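Local structure of malic enzyme (Entamoeba histolytica, 3NV9) at residues E13-T18 and E475-A480; D98-L103 and G144-D149. The protein probably catalyses the oxidative decarboxylation of malate to pyruvate with a nicotinamide cofactor, and works as a dimer. One frame throughout, in Å; residues are numbered along the deposited sequence.

Contact 1. Residues E13-T18 and E475-A480; sequences ECLPST and ECLAYA
L477 reaches across from helix 470-485 and sets its forked end against C14 and L15, so that each methyl has its own partner. Its CG stands anti to the backbone N (chi1 -172°), which carries the fork off the helix toward the 13-18 segment. One branch, CD2, presses on C14 CB at 3.4 Å, tighter than carbons usually pack, and also lies 3.7 Å from C14 O. The other branch, CD1, meets L15 CD1 at 3.7 Å, where the two leucine side chains cross obliquely. C14 touches with its CB, because SG turns to lie beside its own backbone N (chi1 -64°). A short side chain suits this place: the leucine can meet CB directly and still come near the backbone carbonyl. L15 does not aim its first bond straight at the helix; its end swings nearer, and a long apolar chain is needed to bring CD1 to L477. The side chains meet through carbon alone, and the contact is modest, burying 131 Å² in all. L4, from the N-terminal loop, packs on both C14 and L477, while Y479 OH is hydrogen-bonded to R71 of the second subunit. The end of the short, weakly bonded helix 11-14 and the residue after it rest on helix 470-485, whose other residues pack on the long helix 21-43: C476 touches K38, Y479 touches Q30 and E34, and A480 sits on F31.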
ATOM      1  N   GLU A  13     -31.663  14.919  15.703  1.00 32.17           N
ATOM      2  CA  GLU A  13     -33.133  14.905  15.667  1.00 33.39           C
ATOM      3  C   GLU A  13     -33.697  13.496  15.771  1.00 33.02           C
ATOM      4  O   GLU A  13     -34.854  13.318  16.113  1.00 32.02           O
ATOM      5  CB  GLU A  13     -33.639  15.581  14.385  1.00 32.70           C
ATOM      6  CG  GLU A  13     -33.185  17.055  14.232  1.00 38.80           C
ATOM      7  CD  GLU A  13     -31.741  17.262  13.630  1.00 43.75           C
ATOM      8  OE1 GLU A  13     -30.820  16.426  13.783  1.00 44.67           O
ATOM      9  OE2 GLU A  13     -31.509  18.306  12.997  1.00 49.01           O
ATOM     10  N   CYS A  14     -32.889  12.487  15.438  1.00 33.47           N
ATOM     11  CA  CYS A  14     -33.346  11.098  15.513  1.00 33.70           C
ATOM     12  C   CYS A  14     -33.142  10.528  16.907  1.00 34.24           C
ATOM     13  O   CYS A  14     -33.607   9.437  17.219  1.00 33.99           O
ATOM     14  CB  CYS A  14     -32.635  10.226  14.470  1.00 33.71           C
ATOM     15  SG  CYS A  14     -33.013  10.710  12.760  1.00 35.33           S
ATOM     16  N   LEU A  15     -32.394  11.258  17.728  1.00 34.53           N
ATOM     17  CA  LEU A  15     -32.218  10.899  19.118  1.00 35.06           C
ATOM     18  C   LEU A  15     -33.365  11.556  19.872  1.00 35.70           C
ATOM     19  O   LEU A  15     -33.588  12.783  19.775  1.00 34.82           O
ATOM     20  CB  LEU A  15     -30.860  11.356  19.646  1.00 34.82           C
ATOM     21  CG  LEU A  15     -29.630  10.438  19.772  1.00 33.72           C
ATOM     22  CD1 LEU A  15     -29.791   9.045  19.250  1.00 30.24           C
ATOM     23  CD2 LEU A  15     -28.439  11.092  19.180  1.00 30.63           C
ATOM     24  N   PRO A  16     -34.132  10.727  20.579  1.00 36.35           N
ATOM     25  CA  PRO A  16     -35.352  11.168  21.268  1.00 37.60           C
ATOM     26  C   PRO A  16     -35.157  12.370  22.189  1.00 39.12           C
ATOM     27  O   PRO A  16     -34.176  12.439  22.955  1.00 38.64           O
ATOM     28  CB  PRO A  16     -35.760   9.933  22.067  1.00 37.90           C
ATOM     29  CG  PRO A  16     -35.206   8.769  21.246  1.00 37.33           C
ATOM     30  CD  PRO A  16     -33.953   9.265  20.600  1.00 35.21           C
ATOM     31  N   SER A  17     -36.103  13.307  22.097  1.00 41.06           N
ATOM     32  CA  SER A  17     -36.217  14.441  23.024  1.00 42.49           C
ATOM     33  C   SER A  17     -35.932  14.095  24.491  1.00 42.36           C
ATOM     34  O   SER A  17     -35.219  14.827  25.187  1.00 43.15           O
ATOM     35  CB  SER A  17     -37.628  15.024  22.944  1.00 43.35           C
ATOM     36  OG  SER A  17     -37.634  16.267  22.235  1.00 46.07           O
ATOM     37  N   THR A  18     -36.478  12.973  24.948  1.00 41.68           N
ATOM     38  CA  THR A  18     -36.570  12.693  26.384  1.00 41.12           C
ATOM     39  C   THR A  18     -35.246  12.303  26.999  1.00 40.99           C
ATOM     40  O   THR A  18     -35.115  12.304  28.239  1.00 41.65           O
ATOM     41  CB  THR A  18     -37.552  11.573  26.658  1.00 41.29           C
ATOM     42  OG1 THR A  18     -37.318  10.519  25.713  1.00 41.79           O
ATOM     43  CG2 THR A  18     -39.013  12.098  26.520  1.00 41.43           C
ATOM     44  N   GLU A 475     -31.290   0.078  12.402  1.00 30.36           N
ATOM     45  CA  GLU A 475     -30.832  -0.821  13.472  1.00 31.71           C
ATOM     46  C   GLU A 475     -29.793  -0.221  14.389  1.00 31.56           C
ATOM     47  O   GLU A 475     -29.858  -0.403  15.647  1.00 32.66           O
ATOM     48  CB  GLU A 475     -30.272  -2.120  12.928  1.00 31.99           C
ATOM     49  CG  GLU A 475     -31.353  -3.096  12.528  1.00 38.70           C
ATOM     50  CD  GLU A 475     -30.872  -4.161  11.513  1.00 42.40           C
ATOM     51  OE1 GLU A 475     -29.638  -4.390  11.445  1.00 43.57           O
ATOM     52  OE2 GLU A 475     -31.743  -4.734  10.794  1.00 42.16           O
ATOM     53  N   CYS A 476     -28.807   0.462  13.807  1.00 29.85           N
ATOM     54  CA  CYS A 476     -27.791   1.053  14.672  1.00 28.75           C
ATOM     55  C   CYS A 476     -28.383   2.112  15.606  1.00 27.49           C
ATOM     56  O   CYS A 476     -27.970   2.239  16.760  1.00 25.63           O
ATOM     57  CB  CYS A 476     -26.590   1.612  13.890  1.00 28.64           C
ATOM     58  SG  CYS A 476     -25.689   0.410  12.994  1.00 30.50           S
ATOM     59  N   LEU A 477     -29.342   2.870  15.099  1.00 27.62           N
ATOM     60  CA  LEU A 477     -30.017   3.888  15.925  1.00 28.10           C
ATOM     61  C   LEU A 477     -30.710   3.253  17.151  1.00 28.39           C
ATOM     62  O   LEU A 477     -30.332   3.530  18.294  1.00 28.26           O
ATOM     63  CB  LEU A 477     -30.969   4.735  15.077  1.00 28.12           C
ATOM     64  CG  LEU A 477     -31.573   5.954  15.787  1.00 29.88           C
ATOM     65  CD1 LEU A 477     -30.539   6.763  16.487  1.00 30.74           C
ATOM     66  CD2 LEU A 477     -32.366   6.827  14.840  1.00 30.95           C
ATOM     67  N   ALA A 478     -31.665   2.361  16.896  1.00 28.78           N
ATOM     68  CA  ALA A 478     -32.329   1.571  17.923  1.00 29.82           C
ATOM     69  C   ALA A 478     -31.323   0.972  18.923  1.00 30.48           C
ATOM     70  O   ALA A 478     -31.509   1.039  20.126  1.00 31.37           O
ATOM     71  CB  ALA A 478     -33.181   0.438  17.254  1.00 29.07           C
ATOM     72  N   TYR A 479     -30.247   0.401  18.411  1.00 31.21           N
ATOM     73  CA  TYR A 479     -29.215  -0.182  19.248  1.00 31.16           C
ATOM     74  C   TYR A 479     -28.693   0.864  20.223  1.00 32.17           C
ATOM     75  O   TYR A 479     -28.568   0.610  21.449  1.00 31.52           O
ATOM     76  CB  TYR A 479     -28.095  -0.661  18.340  1.00 31.38           C
ATOM     77  CG  TYR A 479     -26.863  -1.123  19.032  1.00 30.88           C
ATOM     78  CD1 TYR A 479     -25.889  -0.188  19.462  1.00 29.66           C
ATOM     79  CD2 TYR A 479     -26.661  -2.496  19.288  1.00 29.83           C
ATOM     80  CE1 TYR A 479     -24.730  -0.598  20.122  1.00 29.38           C
ATOM     81  CE2 TYR A 479     -25.479  -2.934  19.974  1.00 31.26           C
ATOM     82  CZ  TYR A 479     -24.522  -1.970  20.370  1.00 33.17           C
ATOM     83  OH  TYR A 479     -23.360  -2.368  20.985  1.00 32.48           O
ATOM     84  N   ALA A 480     -28.405   2.055  19.681  1.00 31.94           N
ATOM     85  CA  ALA A 480     -27.774   3.085  20.488  1.00 32.33           C
ATOM     86  C   ALA A 480     -28.746   3.525  21.567  1.00 32.11           C
ATOM     87  O   ALA A 480     -28.352   3.636  22.732  1.00 31.75           O
ATOM     88  CB  ALA A 480     -27.300   4.269  19.654  1.00 31.37           C
TER

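Contact 2. Residues D98-L103 and G144-D149; sequences DSTRVL and GKNDPD
The amide of N146 offers one face to the 98-103 loop, with T100 OG1 above it, 3.4 Å from ND2. The amide hydrogens lie in the amide plane, so a hydroxyl over the face is badly placed to receive them, and the pair is no hydrogen bond. On the same side, nearer the oxygen end, is the carboxylate of D98, turned 54° from the amide. D98 OD1 and N146 OD1 are 3.9 Å apart; both lie within hydrogen-bonding reach of the S139 hydroxyl, whose single proton must serve one or be shared. At the oxygen end of the amide a water is placed to donate to N146 OD1 (3.2 Å) and D98 O (2.8 Å), though more acceptors are in reach than it has protons. The asparagine CG lies beside its backbone N (chi1 -69°), which points the amide at the loop. Next along, D147 is the N-cap of helix 148-158: its OD1 accepts from D149 N at 3.2 Å, from above the carboxylate plane, a task that suits a short carboxylate. Chemically, loop 98-103 and the turn leading into helix 148-158 meet through intermediaries, and the one S139 proton between two acceptors probably offsets part of their repulsion.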
ATOM      1  N   ASP A  98       2.837   0.796  15.046  1.00 20.39           N
ATOM      2  CA  ASP A  98       3.025  -0.489  15.682  1.00 21.98           C
ATOM      3  C   ASP A  98       1.838  -0.862  16.551  1.00 23.20           C
ATOM      4  O   ASP A  98       1.855  -1.876  17.263  1.00 23.02           O
ATOM      5  CB  ASP A  98       4.403  -0.575  16.405  1.00 22.47           C
ATOM      6  CG  ASP A  98       4.519   0.307  17.667  1.00 23.90           C
ATOM      7  OD1 ASP A  98       5.595   0.175  18.311  1.00 26.17           O
ATOM      8  OD2 ASP A  98       3.601   1.071  18.054  1.00 22.26           O
ATOM      9  N   SER A  99       0.801  -0.019  16.430  1.00 23.89           N
ATOM     10  CA  SER A  99      -0.510  -0.122  17.075  1.00 24.67           C
ATOM     11  C   SER A  99      -0.449  -0.169  18.590  1.00 25.05           C
ATOM     12  O   SER A  99      -1.233  -0.828  19.237  1.00 25.36           O
ATOM     13  CB  SER A  99      -1.323  -1.295  16.529  1.00 23.07           C
ATOM     14  OG  SER A  99      -1.281  -1.269  15.148  1.00 23.75           O
ATOM     15  N   THR A 100       0.452   0.618  19.114  1.00 25.52           N
ATOM     16  CA  THR A 100       0.818   0.610  20.496  1.00 26.06           C
ATOM     17  C   THR A 100       0.108   1.782  21.246  1.00 27.74           C
ATOM     18  O   THR A 100      -0.148   1.679  22.420  1.00 26.41           O
ATOM     19  CB  THR A 100       2.374   0.645  20.481  1.00 26.29           C
ATOM     20  OG1 THR A 100       2.932  -0.449  21.192  1.00 28.02           O
ATOM     21  CG2 THR A 100       2.970   1.920  20.782  1.00 22.09           C
ATOM     22  N   ARG A 101      -0.254   2.873  20.549  1.00 28.81           N
ATOM     23  CA  ARG A 101      -1.073   3.942  21.154  1.00 29.09           C
ATOM     24  C   ARG A 101      -2.268   4.304  20.237  1.00 28.35           C
ATOM     25  O   ARG A 101      -2.365   5.388  19.664  1.00 28.14           O
ATOM     26  CB  ARG A 101      -0.178   5.166  21.472  1.00 30.06           C
ATOM     27  CG  ARG A 101      -0.665   6.067  22.627  1.00 34.50           C
ATOM     28  CD  ARG A 101      -0.947   5.232  23.892  1.00 42.70           C
ATOM     29  NE  ARG A 101       0.239   5.044  24.751  1.00 49.49           N
ATOM     30  CZ  ARG A 101       0.526   3.960  25.498  1.00 52.56           C
ATOM     31  NH1 ARG A 101      -0.255   2.872  25.507  1.00 49.36           N
ATOM     32  NH2 ARG A 101       1.631   3.967  26.249  1.00 53.45           N
ATOM     33  N   VAL A 102      -3.177   3.376  20.038  1.00 28.51           N
ATOM     34  CA  VAL A 102      -4.208   3.707  19.069  1.00 28.42           C
ATOM     35  C   VAL A 102      -5.451   4.257  19.703  1.00 27.74           C
ATOM     36  O   VAL A 102      -6.235   3.521  20.343  1.00 27.98           O
ATOM     37  CB  VAL A 102      -4.333   2.709  17.836  1.00 29.21           C
ATOM     38  CG1 VAL A 102      -3.321   1.558  17.885  1.00 27.83           C
ATOM     39  CG2 VAL A 102      -5.725   2.315  17.537  1.00 28.30           C
ATOM     40  N   LEU A 103      -5.599   5.577  19.518  1.00 25.74           N
ATOM     41  CA  LEU A 103      -6.479   6.418  20.318  1.00 25.51           C
ATOM     42  C   LEU A 103      -6.366   6.063  21.800  1.00 26.32           C
ATOM     43  O   LEU A 103      -5.307   5.698  22.244  1.00 27.13           O
ATOM     44  CB  LEU A 103      -7.905   6.317  19.849  1.00 24.43           C
ATOM     45  CG  LEU A 103      -8.121   6.330  18.338  1.00 25.42           C
ATOM     46  CD1 LEU A 103      -9.595   5.984  18.068  1.00 18.24           C
ATOM     47  CD2 LEU A 103      -7.760   7.717  17.756  1.00 20.36           C
ATOM     48  N   GLY A 144       9.453  -9.943  23.784  1.00 41.66           N
ATOM     49  CA  GLY A 144       8.084  -9.424  23.699  1.00 39.55           C
ATOM     50  C   GLY A 144       7.882  -7.984  24.158  1.00 37.88           C
ATOM     51  O   GLY A 144       6.780  -7.622  24.559  1.00 37.44           O
ATOM     52  N   LYS A 145       8.936  -7.169  24.090  1.00 36.33           N
ATOM     53  CA  LYS A 145       8.823  -5.744  24.371  1.00 35.53           C
ATOM     54  C   LYS A 145       8.913  -4.933  23.053  1.00 33.31           C
ATOM     55  O   LYS A 145       9.709  -5.251  22.166  1.00 31.55           O
ATOM     56  CB  LYS A 145       9.899  -5.268  25.387  1.00 36.90           C
ATOM     57  CG  LYS A 145       9.890  -6.026  26.717  1.00 41.08           C
ATOM     58  CD  LYS A 145      10.048  -5.118  27.981  1.00 51.67           C
ATOM     59  CE  LYS A 145       8.697  -4.491  28.467  1.00 55.68           C
ATOM     60  NZ  LYS A 145       8.722  -3.849  29.852  1.00 58.61           N
ATOM     61  N   ASN A 146       8.086  -3.901  22.929  1.00 30.70           N
ATOM     62  CA  ASN A 146       8.160  -3.050  21.753  1.00 30.52           C
ATOM     63  C   ASN A 146       9.513  -2.350  21.617  1.00 29.57           C
ATOM     64  O   ASN A 146       9.951  -1.614  22.504  1.00 29.28           O
ATOM     65  CB  ASN A 146       6.994  -2.060  21.714  1.00 29.06           C
ATOM     66  CG  ASN A 146       5.714  -2.747  21.455  1.00 31.22           C
ATOM     67  OD1 ASN A 146       5.425  -3.193  20.306  1.00 32.95           O
ATOM     68  ND2 ASN A 146       4.926  -2.892  22.506  1.00 24.02           N
ATOM     69  N   ASP A 147      10.132  -2.567  20.479  1.00 29.07           N
ATOM     70  CA  ASP A 147      11.507  -2.148  20.248  1.00 30.02           C
ATOM     71  C   ASP A 147      11.616  -1.030  19.202  1.00 29.38           C
ATOM     72  O   ASP A 147      11.455  -1.247  18.009  1.00 28.94           O
ATOM     73  CB  ASP A 147      12.315  -3.383  19.828  1.00 30.73           C
ATOM     74  CG  ASP A 147      13.756  -3.101  19.634  1.00 32.74           C
ATOM     75  OD1 ASP A 147      14.215  -1.994  19.962  1.00 35.48           O
ATOM     76  OD2 ASP A 147      14.446  -4.017  19.111  1.00 40.40           O
ATOM     77  N   PRO A 148      11.949   0.173  19.651  1.00 29.71           N
ATOM     78  CA  PRO A 148      12.029   1.310  18.718  1.00 29.81           C
ATOM     79  C   PRO A 148      12.997   1.043  17.574  1.00 31.00           C
ATOM     80  O   PRO A 148      12.719   1.432  16.427  1.00 30.79           O
ATOM     81  CB  PRO A 148      12.561   2.440  19.562  1.00 29.89           C
ATOM     82  CG  PRO A 148      13.077   1.802  20.862  1.00 30.28           C
ATOM     83  CD  PRO A 148      12.546   0.424  20.972  1.00 29.62           C
ATOM     84  N   ASP A 149      14.116   0.370  17.872  1.00 30.66           N
ATOM     85  CA  ASP A 149      15.122   0.086  16.866  1.00 30.87           C
ATOM     86  C   ASP A 149      14.567  -0.791  15.752  1.00 29.58           C
ATOM     87  O   ASP A 149      15.038  -0.731  14.618  1.00 29.34           O
ATOM     88  CB  ASP A 149      16.381  -0.590  17.504  1.00 32.20           C
ATOM     89  CG  ASP A 149      16.983   0.228  18.673  1.00 36.16           C
ATOM     90  OD1 ASP A 149      16.984   1.491  18.654  1.00 35.05           O
ATOM     91  OD2 ASP A 149      17.474  -0.432  19.635  1.00 42.99           O
TER
HETATM   92  O   HOH W   1       3.842  -3.890  17.580  1.00 18.48           O

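From the N terminus, the chain passes 13-18 almost at once, and contact 1 waits for the last helix, 470-485, closing a loop of 456 residues that takes in both the malic enzyme N-terminal and NAD-binding domains. Contact 2 is nested inside it and closes only 40 residues. Those include helix 114-128 and strand 131-136, so 98-103 and 144-149 follow two neighbouring parallel strands, 92-97 and 131-136, joined by a beta-alpha-beta crossover. The centres of contact 1 and contact 2 are about 37 Å apart, and the nearest atoms of contact 1 and contact 2 about 16 Å. Contact 1 brings the chain's two ends together; contact 2 joins a loop to the start of a helix within one domain.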